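Local structure of NMB1025 protein (Neisseria meningitidis serogroup B, 3KJJ) at residues G86-W91 with R96-A101; A48-Q53 with V114-T119. The protein is of unknown function but belongs to the YjgF/RutC family, some of whose members hydrolyse reactive imine or enamine intermediates, and assembles as a trimer. One frame throughout, in Å; residues are numbered along the deposited sequence.

Both contacts bind helices to the one mixed sheet of this subunit, and their centres lie 11 Å apart. Contact 1 joins the end of helix 81-91 to the start of strand 99-104; contact 2 sets helix 43-60 over strand 114-121. The helices also pack on each other: Trp88 CE3 lies 3.9 Å from Leu51 CD2. From contact centre to chain centre, contact 2 is about 4 Å away and contact 1 about 11 Å. Contact 1 reaches the second subunit; in contact 2 the touching side chains face the helix, while other residues of strand 114-119 meet neighbouring subunits. Active sites of YjgF relatives lie in clefts between subunits, but no ligand marks one here.

Contact 1: residues G86-W91 with R96-A101; sequences GVWDAW and RTPARA
Arg100 crosses one face of the Trp88 indole in a cation-pi interaction. Arg100 CZ stands 4.4 Å from the centroid of the five-membered ring of Trp88, 20° off the ring normal. Arg100 NH1 comes within 3.2 Å of Trp88 CD1. The guanidinium is not stacked flat, its plane being turned 56° from that of the ring. A chi3 of 89° bends the arginine chain so that its terminal group comes over the pyrrole ring, the two side chains running past each other in opposite senses.

Apolar contact continues this overlap. Arg100 CD rests against the same face towards its rim, 3.5 Å from CZ2 of Trp88. Pro98 meets the indole near its plane, at the benzene edge, with Pro98 CG 3.7 Å from Trp88 CZ2. Trp88 CG lies anti to the backbone N, an extension that carries the ring from its helix across to both residues. Trp91 CE3 lies over the other face of the Trp88 ring, 4.1 Å above the plane and offset towards the rim.

No hydrogen bond joins the two segments. Trp88 NE1 and Arg100 NH1, 3.5 Å apart, are both donors. NE1 bonds to the carbonyl O of Arg19 in the second subunit; NH1 bonds to OD1 of Asn85, one residue before Gly86, so this bond and the cation-pi contact both tie Arg100 to helix 81-91. Asp89 OD1 is too distant from NH1 for a salt bridge, although its negative charge may still steady the guanidinium; OD2 pairs with Arg19 of the second subunit.

The contact fastens the helix of a beta-alpha-beta unit, strand 68-75, helix 81-91 and strand 99-104, to its second strand. Trp88 also packs on Leu51 of helix 43-60 and Ala71 of strand 68-75, so its indole sits where both helices meet the sheet.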
loop_
_atom_site.group_PDB
_atom_site.type_symbol
_atom_site.label_atom_id
_atom_site.label_comp_id
_atom_site.label_asym_id
_atom_site.label_seq_id
_atom_site.Cartn_x
_atom_site.Cartn_y
_atom_site.Cartn_z
ATOM N N GLY B 86 17.242 -13.217 -2.456
ATOM C CA GLY B 86 18.610 -13.252 -2.980
ATOM C C GLY B 86 18.854 -12.199 -4.046
ATOM O O GLY B 86 19.922 -11.578 -4.084
ATOM N N VAL B 87 17.850 -11.976 -4.894
ATOM C CA VAL B 87 17.957 -10.998 -5.956
ATOM C C VAL B 87 17.719 -9.587 -5.398
ATOM O O VAL B 87 18.491 -8.669 -5.682
ATOM C CB VAL B 87 17.047 -11.363 -7.154
ATOM C CG1 VAL B 87 17.064 -10.266 -8.220
ATOM C CG2 VAL B 87 17.494 -12.711 -7.742
ATOM N N TRP B 88 16.666 -9.438 -4.597
ATOM C CA TRP B 88 16.364 -8.187 -3.899
ATOM C C TRP B 88 17.549 -7.674 -3.089
ATOM O O TRP B 88 17.935 -6.517 -3.237
ATOM C CB TRP B 88 15.146 -8.378 -2.990
ATOM C CG TRP B 88 14.846 -7.231 -2.079
ATOM C CD1 TRP B 88 15.289 -7.069 -0.806
ATOM C CD2 TRP B 88 14.011 -6.100 -2.365
ATOM N NE1 TRP B 88 14.790 -5.902 -0.277
ATOM C CE2 TRP B 88 14.008 -5.284 -1.215
ATOM C CE3 TRP B 88 13.291 -5.685 -3.489
ATOM C CZ2 TRP B 88 13.293 -4.080 -1.145
ATOM C CZ3 TRP B 88 12.581 -4.485 -3.423
ATOM C CH2 TRP B 88 12.594 -3.699 -2.258
ATOM N N ASP B 89 18.123 -8.544 -2.253
ATOM C CA ASP B 89 19.265 -8.203 -1.394
ATOM C C ASP B 89 20.471 -7.663 -2.146
ATOM O O ASP B 89 21.160 -6.774 -1.642
ATOM C CB ASP B 89 19.702 -9.403 -0.544
ATOM C CG ASP B 89 18.698 -9.749 0.529
ATOM O OD1 ASP B 89 17.717 -8.993 0.700
ATOM O OD2 ASP B 89 18.891 -10.780 1.204
ATOM N N ALA B 90 20.724 -8.216 -3.332
ATOM C CA ALA B 90 21.814 -7.774 -4.212
ATOM C C ALA B 90 21.506 -6.455 -4.925
ATOM O O ALA B 90 22.420 -5.699 -5.270
ATOM C CB ALA B 90 22.138 -8.860 -5.238
ATOM N N TRP B 91 20.222 -6.186 -5.132
ATOM C CA TRP B 91 19.765 -5.024 -5.904
ATOM C C TRP B 91 19.641 -3.772 -5.052
ATOM O O TRP B 91 20.057 -2.704 -5.495
ATOM C CB TRP B 91 18.449 -5.331 -6.612
ATOM C CG TRP B 91 17.754 -4.157 -7.293
ATOM C CD1 TRP B 91 17.958 -3.712 -8.567
ATOM C CD2 TRP B 91 16.708 -3.336 -6.746
ATOM N NE1 TRP B 91 17.126 -2.648 -8.840
ATOM C CE2 TRP B 91 16.344 -2.401 -7.743
ATOM C CE3 TRP B 91 16.048 -3.296 -5.506
ATOM C CZ2 TRP B 91 15.352 -1.436 -7.539
ATOM C CZ3 TRP B 91 15.065 -2.350 -5.303
ATOM C CH2 TRP B 91 14.726 -1.422 -6.318
ATOM N N ARG B 96 20.506 2.330 2.441
ATOM C CA ARG B 96 19.344 3.082 1.966
ATOM C C ARG B 96 18.246 2.120 1.537
ATOM O O ARG B 96 17.593 2.316 0.519
ATOM C CB ARG B 96 19.748 3.998 0.806
ATOM C CG ARG B 96 20.932 4.894 1.126
ATOM C CD ARG B 96 21.125 5.942 0.055
ATOM N NE ARG B 96 19.906 6.708 -0.193
ATOM C CZ ARG B 96 19.693 7.950 0.229
ATOM N NH1 ARG B 96 20.624 8.579 0.940
ATOM N NH2 ARG B 96 18.549 8.563 -0.071
ATOM N N THR B 97 18.047 1.075 2.331
ATOM C CA THR B 97 17.063 0.048 2.015
ATOM C C THR B 97 15.663 0.527 2.455
ATOM O O THR B 97 15.522 1.188 3.491
ATOM C CB THR B 97 17.437 -1.289 2.671
ATOM O OG1 THR B 97 17.466 -1.128 4.092
ATOM C CG2 THR B 97 18.821 -1.750 2.203
ATOM N N PRO B 98 14.630 0.235 1.646
ATOM C CA PRO B 98 13.303 0.799 1.904
ATOM C C PRO B 98 12.484 0.051 2.959
ATOM O O PRO B 98 12.818 -1.087 3.319
ATOM C CB PRO B 98 12.618 0.687 0.539
ATOM C CG PRO B 98 13.217 -0.540 -0.051
ATOM C CD PRO B 98 14.661 -0.537 0.383
ATOM N N ALA B 99 11.427 0.698 3.456
ATOM C CA ALA B 99 10.368 -0.012 4.192
ATOM C C ALA B 99 9.858 -1.100 3.256
ATOM O O ALA B 99 9.692 -0.863 2.055
ATOM C CB ALA B 99 9.243 0.921 4.577
ATOM N N ARG B 100 9.644 -2.296 3.787
ATOM C CA ARG B 100 9.294 -3.429 2.933
ATOM C C ARG B 100 8.263 -4.309 3.621
ATOM O O ARG B 100 8.263 -4.441 4.840
ATOM C CB ARG B 100 10.539 -4.256 2.605
ATOM C CG ARG B 100 10.406 -5.122 1.370
ATOM C CD ARG B 100 11.597 -6.045 1.176
ATOM N NE ARG B 100 11.411 -7.321 1.859
ATOM C CZ ARG B 100 11.924 -8.484 1.468
ATOM N NH1 ARG B 100 12.667 -8.579 0.362
ATOM N NH2 ARG B 100 11.666 -9.569 2.181
ATOM N N ALA B 101 7.364 -4.871 2.828
ATOM C CA ALA B 101 6.470 -5.916 3.303
ATOM C C ALA B 101 6.394 -6.995 2.233
ATOM O O ALA B 101 6.464 -6.709 1.036
ATOM C CB ALA B 101 5.092 -5.345 3.629
#

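Contact 2: residues A48-Q53 with V114-T119; sequences ADVLAQ and VEIKIT
No flat group enters the contact of Val50 and Leu51 with Val114 and Ile116; those of the helix segment, the Asp49 carboxylate and Gln53 amide, bond to each other and to residues 36-39. Gln53 NE2 gives a bent hydrogen bond of 2.8 Å to Asp49 OD2, approaching from above the carboxylate plane, 43° out of it. Glu38 N also bonds to OD2, and Asn39 ND2 bonds to OD1.

Across the contact the touching atoms are mostly aliphatic carbons, chiefly methyls. Ile116 CD1 meets two helix residues, 3.8 Å from Val50 CG1 and equally 3.8 Å from Leu51 CD2. Its CG1 lies anti to the carbonyl carbon (chi1 -57°), and the extended outer chain carries CD1 to the helix. The other Val50 branch, CG2, lies 4.3 Å from Val114 O and 4.4 Å from Val114 CG1, a looser approach.

The axes of segments 48-53 and 114-119 approach to 8.8 Å, their directions 24° apart, as helices commonly lie on a sheet. Ile54 and Met84 extend the apolar surroundings of Ile116. No hydrogen bond joins the segments, so cohesion rests on van der Waals contact and the hydrophobic effect; burying Val114 O without a partner probably carries a desolvation cost.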
loop_
_atom_site.group_PDB
_atom_site.type_symbol
_atom_site.label_atom_id
_atom_site.label_comp_id
_atom_site.label_asym_id
_atom_site.label_seq_id
_atom_site.Cartn_x
_atom_site.Cartn_y
_atom_site.Cartn_z
ATOM N N ALA B 48 14.450 -10.334 -11.019
ATOM C CA ALA B 48 15.444 -9.532 -11.740
ATOM C C ALA B 48 14.778 -8.625 -12.768
ATOM O O ALA B 48 15.073 -7.436 -12.822
ATOM C CB ALA B 48 16.484 -10.419 -12.416
ATOM N N ASP B 49 13.897 -9.193 -13.585
ATOM C CA ASP B 49 13.200 -8.419 -14.614
ATOM C C ASP B 49 12.360 -7.284 -14.032
ATOM O O ASP B 49 12.324 -6.181 -14.597
ATOM C CB ASP B 49 12.309 -9.309 -15.481
ATOM C CG ASP B 49 11.590 -8.517 -16.567
ATOM O OD1 ASP B 49 12.242 -8.149 -17.555
ATOM O OD2 ASP B 49 10.381 -8.257 -16.417
ATOM N N VAL B 50 11.690 -7.568 -12.916
ATOM C CA VAL B 50 10.789 -6.623 -12.259
ATOM C C VAL B 50 11.608 -5.464 -11.680
ATOM O O VAL B 50 11.234 -4.305 -11.837
ATOM C CB VAL B 50 9.915 -7.339 -11.184
ATOM C CG1 VAL B 50 9.357 -6.374 -10.155
ATOM C CG2 VAL B 50 8.749 -8.103 -11.874
ATOM N N LEU B 51 12.728 -5.793 -11.034
ATOM C CA LEU B 51 13.633 -4.767 -10.511
ATOM C C LEU B 51 14.263 -3.891 -11.610
ATOM O O LEU B 51 14.487 -2.698 -11.394
ATOM C CB LEU B 51 14.667 -5.365 -9.546
ATOM C CG LEU B 51 14.068 -6.038 -8.290
ATOM C CD1 LEU B 51 15.105 -6.829 -7.513
ATOM C CD2 LEU B 51 13.360 -5.041 -7.360
ATOM N N ALA B 52 14.507 -4.465 -12.791
ATOM C CA ALA B 52 15.025 -3.708 -13.944
ATOM C C ALA B 52 14.013 -2.706 -14.502
ATOM O O ALA B 52 14.361 -1.561 -14.807
ATOM C CB ALA B 52 15.533 -4.661 -15.055
ATOM N N GLN B 53 12.754 -3.127 -14.590
ATOM C CA GLN B 53 11.639 -2.221 -14.875
ATOM C C GLN B 53 11.553 -1.081 -13.875
ATOM O O GLN B 53 11.386 0.083 -14.260
ATOM C CB GLN B 53 10.314 -2.980 -14.841
ATOM C CG GLN B 53 10.114 -3.962 -15.974
ATOM C CD GLN B 53 8.811 -4.712 -15.821
ATOM O OE1 GLN B 53 7.744 -4.118 -15.829
ATOM N NE2 GLN B 53 8.899 -6.028 -15.663
ATOM N N VAL B 114 5.929 -13.051 -8.981
ATOM C CA VAL B 114 6.259 -11.851 -8.199
ATOM C C VAL B 114 5.719 -10.562 -8.835
ATOM O O VAL B 114 5.631 -10.439 -10.058
ATOM C CB VAL B 114 7.802 -11.742 -7.925
ATOM C CG1 VAL B 114 8.596 -11.568 -9.247
ATOM C CG2 VAL B 114 8.126 -10.629 -6.917
ATOM N N GLU B 115 5.333 -9.625 -7.978
ATOM C CA GLU B 115 4.911 -8.295 -8.380
ATOM C C GLU B 115 5.402 -7.358 -7.287
ATOM O O GLU B 115 5.245 -7.646 -6.104
ATOM C CB GLU B 115 3.378 -8.228 -8.533
ATOM C CG GLU B 115 2.823 -6.875 -8.991
ATOM C CD GLU B 115 1.348 -6.926 -9.399
ATOM O OE1 GLU B 115 0.826 -8.026 -9.675
ATOM O OE2 GLU B 115 0.708 -5.857 -9.459
ATOM N N ILE B 116 6.017 -6.244 -7.673
ATOM C CA ILE B 116 6.552 -5.309 -6.679
ATOM C C ILE B 116 5.996 -3.913 -6.922
ATOM O O ILE B 116 6.071 -3.384 -8.045
ATOM C CB ILE B 116 8.103 -5.305 -6.650
ATOM C CG1 ILE B 116 8.636 -6.718 -6.384
ATOM C CG2 ILE B 116 8.631 -4.301 -5.606
ATOM C CD1 ILE B 116 10.165 -6.868 -6.462
ATOM N N LYS B 117 5.431 -3.350 -5.855
ATOM C CA LYS B 117 4.804 -2.039 -5.852
ATOM C C LYS B 117 5.656 -1.068 -5.046
ATOM O O LYS B 117 5.890 -1.275 -3.854
ATOM C CB LYS B 117 3.411 -2.139 -5.233
ATOM C CG LYS B 117 2.652 -0.812 -5.124
ATOM C CD LYS B 117 1.792 -0.578 -6.334
ATOM C CE LYS B 117 0.629 0.316 -5.991
ATOM N NZ LYS B 117 0.013 0.880 -7.226
ATOM N N ILE B 118 6.084 0.010 -5.700
ATOM C CA ILE B 118 7.072 0.937 -5.147
ATOM C C ILE B 118 6.457 2.313 -4.902
ATOM O O ILE B 118 5.662 2.793 -5.716
ATOM C CB ILE B 118 8.256 1.137 -6.146
ATOM C CG1 ILE B 118 9.043 -0.158 -6.357
ATOM C CG2 ILE B 118 9.179 2.281 -5.703
ATOM C CD1 ILE B 118 9.819 -0.638 -5.160
ATOM N N THR B 119 6.839 2.918 -3.772
ATOM C CA THR B 119 6.682 4.341 -3.500
ATOM C C THR B 119 8.087 4.923 -3.346
ATOM O O THR B 119 8.934 4.362 -2.632
ATOM C CB THR B 119 5.891 4.602 -2.194
ATOM O OG1 THR B 119 4.734 3.754 -2.145
ATOM C CG2 THR B 119 5.433 6.082 -2.099
#